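Local structure of competence damage-inducible protein A (Klebsiella pneumoniae subsp. pneumoniae MGH 78578, 5V01) at residues L74-A78 / E79-V83; G98-L102 / A103-I107; D122-P125 / A126-W130. The protein is of unknown function but belongs to the CinA family of competence damage-inducible proteins. All coordinates share one frame; numbering follows the deposited sequence. Where two conformers were deposited one is given.

The three local contacts follow one another along one chain. Interactions 1 and 2 are neighbours: their centres lie about 18 Å apart, yet Leu74 CD2 packs 3.6 Å from Ile99 N, so the end of helix 67-74 rests on helix 89-103, whose C-terminus forms interaction 2. Interaction 1 starts helix 78-84. Interaction 3, the turn into strand 128-135, sits on the opposite side of the chain's centre from interaction 2, about 27 Å away between centres. Sodium is not close to interactions 2 or 3: each lies some way from a bound sodium ion, about 10 Å for the side chain of Ile107 and about 13 Å for that of Ala126.

Interaction 1 of 3, residues L74-A78 / E79-V83; sequences LQVRA and ETLAV
The carboxylate of Glu79, deposited in two conformers so that its placement is tentative, folds back in the one described on the residues before it: the methyl of Ala78 lies over one of its faces, CB to OE2 3.9 Å, while Arg77 CB meets OE1 from near the rim of the group, slightly out of its plane, at 3.7 Å. A bend at chi2 (68°) returns the group to the backbone, although no hydrogen bond to Ala78 N results. Arg77, at the N-cap of helix 78-84, instead runs its extended chain outward; its CB passes 3.5 Å from Thr80 OG1. That hydroxyl is hydrogen-bonded to Glu94, which also takes the amide of Arg77, so one acidic side chain of helix 89-103 binds both the N-cap amide and a hydroxyl of the first turn. Arg77 O accepts from Leu81 N at 3.2 Å, at 165° about the hydrogen, and only weakly from Thr80 N; Ala78 O accepts from Ala82 N at 2.8 Å. On the buried side, CG1 of Val76 abuts CG of Leu81 at 3.8 Å, the two side chains crossing at about a right angle. In this conformer, Glu79's negative charge may interact favourably with the helix dipole.

Interaction 2 of 3, residues G98-L102 / A103-I107; sequences GILAL and AGADI
Leu100 and Ala105 meet where helix 89-103 ends: Gly104 turns to positive phi (64°), and the chain leaves in an extended direction at Ala105. The last regular helical bond runs from Ala103 N to Ile99 O, at 2.9 Å and 168° about the hydrogen. Beyond it the bonds weaken. Gly104 N reaches both Leu100 O and Ala101 O poorly, and Ala105 N finds Leu100 O at a long 3.4 Å.

The side chain of Leu100 spans this exit. With CG anti to the backbone N (chi1 -168°), its CD1 branch is carried over the outgoing chain, where it lies 3.3 Å from Ala105 O and 3.7 Å from Asp106 C. CD1 and the methyl of Ala105 are 4.4 Å apart, a loose apolar contact, so the leucine covers mainly backbone here. Ala103 CB sits 3.4 Å from Ile99 O and, with Ile99, packs on Thr34 and Thr60 of the sheet. Leu102 packs on Asn72 of the second subunit. Past the turn, the carboxylate of Asp106 is held by a salt bridge to Arg136 and by the amide of Arg32, which ties the chain to the neighbouring segments just before strand 107-113.

The paired Ala105-to-Leu100 and Gly104-to-Ala101 bonds, weak as they are, Gly104 at positive phi just past the helix end and the Leu100-Ala105 apolar contact together identify a Schellman motif. It closes the final helix of the crossover connecting parallel strands 58-64 and 107-113.

Interaction 3 of 3, residues D122-P125 / A126-W130; sequences DGTP and AGTVW
Thr128 grips the carbonyl oxygen of Pro125 twice: OG1 donates at 2.7 Å and the backbone N at 3.2 Å. Both donors approach from the same face of the carbonyl plane, the hydroxyl tilted 22° from it and the amide 32°. The hydroxyl is placed for this by its torsion, since OG1 stands beside the residue's own backbone N (chi1 -55°), and the two donors therefore converge on one acceptor. A second double grip precedes it, within residues 122-124. OD1 of Asp122 accepts from Thr124 N at 3.0 Å and from Thr124 OG1 at 2.8 Å, again from one face, above the carboxylate plane, which closes the loop around Gly123 into a short polar turn.

Packing links the two grips. The methyl CG2 of Thr124 lies 3.5 Å from OG1 of Thr128 and 3.7 Å from its CG2, the side chains crossing at about a right angle. The ring of Pro125 turns one face to the same OG1, its CD 3.6 Å away. Further out, Thr124 rests on Tyr114, while Thr128 touches Arg143 and Cys145 of strand 138-145. Backbone bonds from Gly127 to Tyr114 and Phe146 tie the turn to its neighbours on both sides.

Residues 125-128 form a type II beta turn, with Gly127 at its third position at the positive phi characteristic of that place, and Asp122 to Thr124 form an Asx turn before it. Together they deliver the chain into strand 128-135, which lies antiparallel between 107-113 and 138-145 in the mixed sheet.

Interaction 1 of 3, residues L74-A78 / E79-V83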
# COMPACT_ATOMS: atom_id res chain seq x y z
N LEU A 74 0.02 -10.26 -8.83
CA LEU A 74 -0.17 -11.39 -7.91
C LEU A 74 -0.45 -12.74 -8.56
O LEU A 74 -0.62 -13.73 -7.84
CB LEU A 74 -1.27 -11.05 -6.90
CG LEU A 74 -0.97 -9.84 -6.01
CD1 LEU A 74 -2.22 -9.51 -5.22
CD2 LEU A 74 0.23 -10.10 -5.12
N GLN A 75 -0.47 -12.78 -9.89
CA GLN A 75 -0.72 -14.01 -10.67
C GLN A 75 -2.07 -14.63 -10.33
O GLN A 75 -2.26 -15.84 -10.47
CB GLN A 75 0.41 -15.03 -10.54
CG GLN A 75 1.76 -14.54 -11.03
CD GLN A 75 2.45 -13.67 -10.02
OE1 GLN A 75 2.50 -13.99 -8.83
NE2 GLN A 75 2.97 -12.53 -10.48
N VAL A 76 -3.04 -13.81 -9.96
CA VAL A 76 -4.41 -14.32 -9.79
C VAL A 76 -4.84 -14.80 -11.18
O VAL A 76 -4.62 -14.13 -12.18
CB VAL A 76 -5.35 -13.24 -9.22
CG1 VAL A 76 -6.79 -13.73 -9.19
CG2 VAL A 76 -4.91 -12.82 -7.81
N ARG A 77 -5.47 -15.97 -11.22
CA ARG A 77 -5.89 -16.57 -12.49
C ARG A 77 -7.04 -15.81 -13.11
O ARG A 77 -8.02 -15.48 -12.44
CB ARG A 77 -6.36 -18.00 -12.29
CG ARG A 77 -5.30 -18.93 -11.80
CD ARG A 77 -5.97 -20.29 -11.62
NE ARG A 77 -5.00 -21.30 -11.22
CZ ARG A 77 -5.32 -22.55 -10.88
NH1 ARG A 77 -6.58 -22.94 -10.90
NH2 ARG A 77 -4.37 -23.40 -10.55
N ALA A 78 -6.98 -15.61 -14.43
CA ALA A 78 -8.08 -14.95 -15.14
C ALA A 78 -9.40 -15.71 -14.92
O ALA A 78 -10.46 -15.10 -14.73
CB ALA A 78 -7.77 -14.83 -16.63
N GLU A 79 -9.30 -17.03 -14.98
CA GLU A 79 -10.42 -17.92 -14.78
C GLU A 79 -11.10 -17.73 -13.42
O GLU A 79 -12.32 -17.75 -13.31
CB GLU A 79 -9.91 -19.36 -14.96
CG GLU A 79 -9.36 -19.62 -16.36
CD GLU A 79 -8.06 -18.87 -16.73
OE1 GLU A 79 -7.13 -18.66 -15.86
OE2 GLU A 79 -7.99 -18.52 -17.95
N THR A 80 -10.29 -17.53 -12.39
CA THR A 80 -10.79 -17.30 -11.03
C THR A 80 -11.61 -16.02 -10.97
O THR A 80 -12.71 -15.97 -10.40
CB THR A 80 -9.65 -17.28 -10.02
OG1 THR A 80 -9.00 -18.55 -10.04
CG2 THR A 80 -10.16 -16.96 -8.62
N LEU A 81 -11.06 -14.97 -11.56
CA LEU A 81 -11.76 -13.70 -11.59
C LEU A 81 -13.02 -13.76 -12.44
O LEU A 81 -14.04 -13.21 -12.04
CB LEU A 81 -10.84 -12.59 -12.07
CG LEU A 81 -9.71 -12.28 -11.08
CD1 LEU A 81 -8.55 -11.60 -11.77
CD2 LEU A 81 -10.19 -11.46 -9.90
N ALA A 82 -12.97 -14.47 -13.57
CA ALA A 82 -14.16 -14.59 -14.43
C ALA A 82 -15.34 -15.29 -13.73
O ALA A 82 -16.47 -14.81 -13.79
CB ALA A 82 -13.81 -15.30 -15.73
N VAL A 83 -15.04 -16.40 -13.05
CA VAL A 83 -16.06 -17.24 -12.41
C VAL A 83 -16.54 -16.65 -11.08
O VAL A 83 -17.74 -16.58 -10.82
CB VAL A 83 -15.56 -18.70 -12.21
CG1 VAL A 83 -16.54 -19.53 -11.39
CG2 VAL A 83 -15.33 -19.38 -13.56

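Interaction 2 of 3, residues G98-L102 / A103-I107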
# COMPACT_ATOMS: atom_id res chain seq x y z
N GLY A 98 -0.10 -15.24 -3.80
CA GLY A 98 0.78 -14.47 -4.65
C GLY A 98 1.67 -13.53 -3.87
O GLY A 98 2.87 -13.45 -4.14
N ILE A 99 1.11 -12.85 -2.88
CA ILE A 99 1.93 -11.92 -2.08
C ILE A 99 2.85 -12.64 -1.11
O ILE A 99 3.99 -12.21 -0.90
CB ILE A 99 1.06 -10.84 -1.42
CG1 ILE A 99 1.91 -9.66 -0.92
CG2 ILE A 99 0.21 -11.38 -0.28
CD1 ILE A 99 2.79 -8.98 -1.94
N LEU A 100 2.40 -13.78 -0.57
CA LEU A 100 3.29 -14.57 0.29
C LEU A 100 4.55 -14.95 -0.49
O LEU A 100 5.66 -14.82 0.04
CB LEU A 100 2.58 -15.83 0.80
CG LEU A 100 3.27 -16.59 1.92
CD1 LEU A 100 3.04 -15.91 3.25
CD2 LEU A 100 2.76 -18.03 1.96
N ALA A 101 4.37 -15.42 -1.73
CA ALA A 101 5.48 -15.83 -2.59
C ALA A 101 6.38 -14.64 -2.96
O ALA A 101 7.60 -14.75 -2.87
CB ALA A 101 4.97 -16.50 -3.85
N LEU A 102 5.79 -13.52 -3.37
CA LEU A 102 6.57 -12.36 -3.76
C LEU A 102 7.43 -11.85 -2.60
O LEU A 102 8.61 -11.56 -2.79
CB LEU A 102 5.64 -11.26 -4.27
CG LEU A 102 6.27 -9.93 -4.69
CD1 LEU A 102 7.26 -10.09 -5.84
CD2 LEU A 102 5.23 -8.91 -5.11
N ALA A 103 6.82 -11.72 -1.42
CA ALA A 103 7.51 -11.18 -0.24
C ALA A 103 8.42 -12.17 0.49
O ALA A 103 9.26 -11.77 1.28
CB ALA A 103 6.50 -10.59 0.73
N GLY A 104 8.24 -13.47 0.27
CA GLY A 104 8.99 -14.49 1.03
C GLY A 104 8.66 -14.47 2.51
O GLY A 104 9.48 -14.82 3.35
N ALA A 105 7.43 -14.05 2.81
CA ALA A 105 6.99 -13.83 4.17
C ALA A 105 6.45 -15.12 4.79
O ALA A 105 6.26 -16.12 4.12
CB ALA A 105 5.91 -12.75 4.17
N ASP A 106 6.22 -15.06 6.09
CA ASP A 106 5.59 -16.17 6.82
C ASP A 106 4.06 -16.09 6.81
O ASP A 106 3.37 -17.13 6.83
CB ASP A 106 6.08 -16.17 8.26
CG ASP A 106 7.58 -16.28 8.35
OD1 ASP A 106 8.06 -17.41 8.15
OD2 ASP A 106 8.27 -15.27 8.64
N ILE A 107 3.53 -14.86 6.85
CA ILE A 107 2.10 -14.62 6.92
C ILE A 107 1.72 -13.58 5.88
O ILE A 107 2.39 -12.56 5.77
CB ILE A 107 1.65 -14.14 8.31
CG1 ILE A 107 1.98 -15.21 9.37
CG2 ILE A 107 0.16 -13.80 8.33
CD1 ILE A 107 2.13 -14.67 10.77

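Interaction 3 of 3, residues D122-P125 / A126-W130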
# COMPACT_ATOMS: atom_id res chain seq x y z
N ASP A 122 -22.74 -8.50 -9.79
CA ASP A 122 -23.46 -9.73 -9.42
C ASP A 122 -24.46 -9.59 -8.25
O ASP A 122 -25.03 -10.59 -7.81
CB ASP A 122 -22.45 -10.84 -9.10
CG ASP A 122 -21.54 -10.49 -7.92
OD1 ASP A 122 -21.77 -9.47 -7.23
OD2 ASP A 122 -20.57 -11.25 -7.70
N GLY A 123 -24.67 -8.37 -7.75
CA GLY A 123 -25.60 -8.12 -6.64
C GLY A 123 -25.01 -8.19 -5.24
O GLY A 123 -25.74 -8.02 -4.26
N THR A 124 -23.70 -8.41 -5.12
CA THR A 124 -23.04 -8.43 -3.81
C THR A 124 -23.22 -7.05 -3.16
O THR A 124 -22.88 -6.03 -3.78
CB THR A 124 -21.55 -8.78 -3.92
OG1 THR A 124 -21.39 -10.07 -4.53
CG2 THR A 124 -20.88 -8.80 -2.55
N PRO A 125 -23.77 -7.00 -1.93
CA PRO A 125 -24.02 -5.70 -1.28
C PRO A 125 -22.75 -4.90 -1.00
O PRO A 125 -21.70 -5.47 -0.67
CB PRO A 125 -24.66 -6.08 0.05
CG PRO A 125 -25.15 -7.47 -0.11
CD PRO A 125 -24.22 -8.12 -1.07
N ALA A 126 -22.86 -3.57 -1.13
CA ALA A 126 -21.82 -2.66 -0.66
C ALA A 126 -21.54 -2.96 0.81
O ALA A 126 -22.46 -3.21 1.58
CB ALA A 126 -22.25 -1.21 -0.83
N GLY A 127 -20.27 -2.97 1.16
CA GLY A 127 -19.85 -3.30 2.51
C GLY A 127 -19.35 -4.73 2.67
O GLY A 127 -18.79 -5.07 3.71
N THR A 128 -19.54 -5.56 1.65
CA THR A 128 -19.06 -6.93 1.68
C THR A 128 -17.56 -6.99 1.45
O THR A 128 -17.08 -6.48 0.44
CB THR A 128 -19.73 -7.79 0.61
OG1 THR A 128 -21.16 -7.70 0.72
CG2 THR A 128 -19.28 -9.25 0.72
N VAL A 129 -16.83 -7.62 2.37
CA VAL A 129 -15.38 -7.69 2.29
C VAL A 129 -14.92 -9.11 2.62
O VAL A 129 -15.35 -9.68 3.64
CB VAL A 129 -14.69 -6.70 3.25
CG1 VAL A 129 -13.17 -6.76 3.07
CG2 VAL A 129 -15.20 -5.27 3.05
N TRP A 130 -14.10 -9.69 1.74
CA TRP A 130 -13.44 -10.96 1.96
C TRP A 130 -12.01 -10.77 2.47
O TRP A 130 -11.29 -9.87 2.02
CB TRP A 130 -13.41 -11.80 0.67
CG TRP A 130 -14.65 -12.60 0.42
CD1 TRP A 130 -15.70 -12.27 -0.40
CD2 TRP A 130 -14.96 -13.88 0.97
NE1 TRP A 130 -16.65 -13.26 -0.38
CE2 TRP A 130 -16.23 -14.27 0.45
CE3 TRP A 130 -14.30 -14.74 1.85
CZ2 TRP A 130 -16.84 -15.48 0.78
CZ3 TRP A 130 -14.92 -15.94 2.19
CH2 TRP A 130 -16.17 -16.30 1.65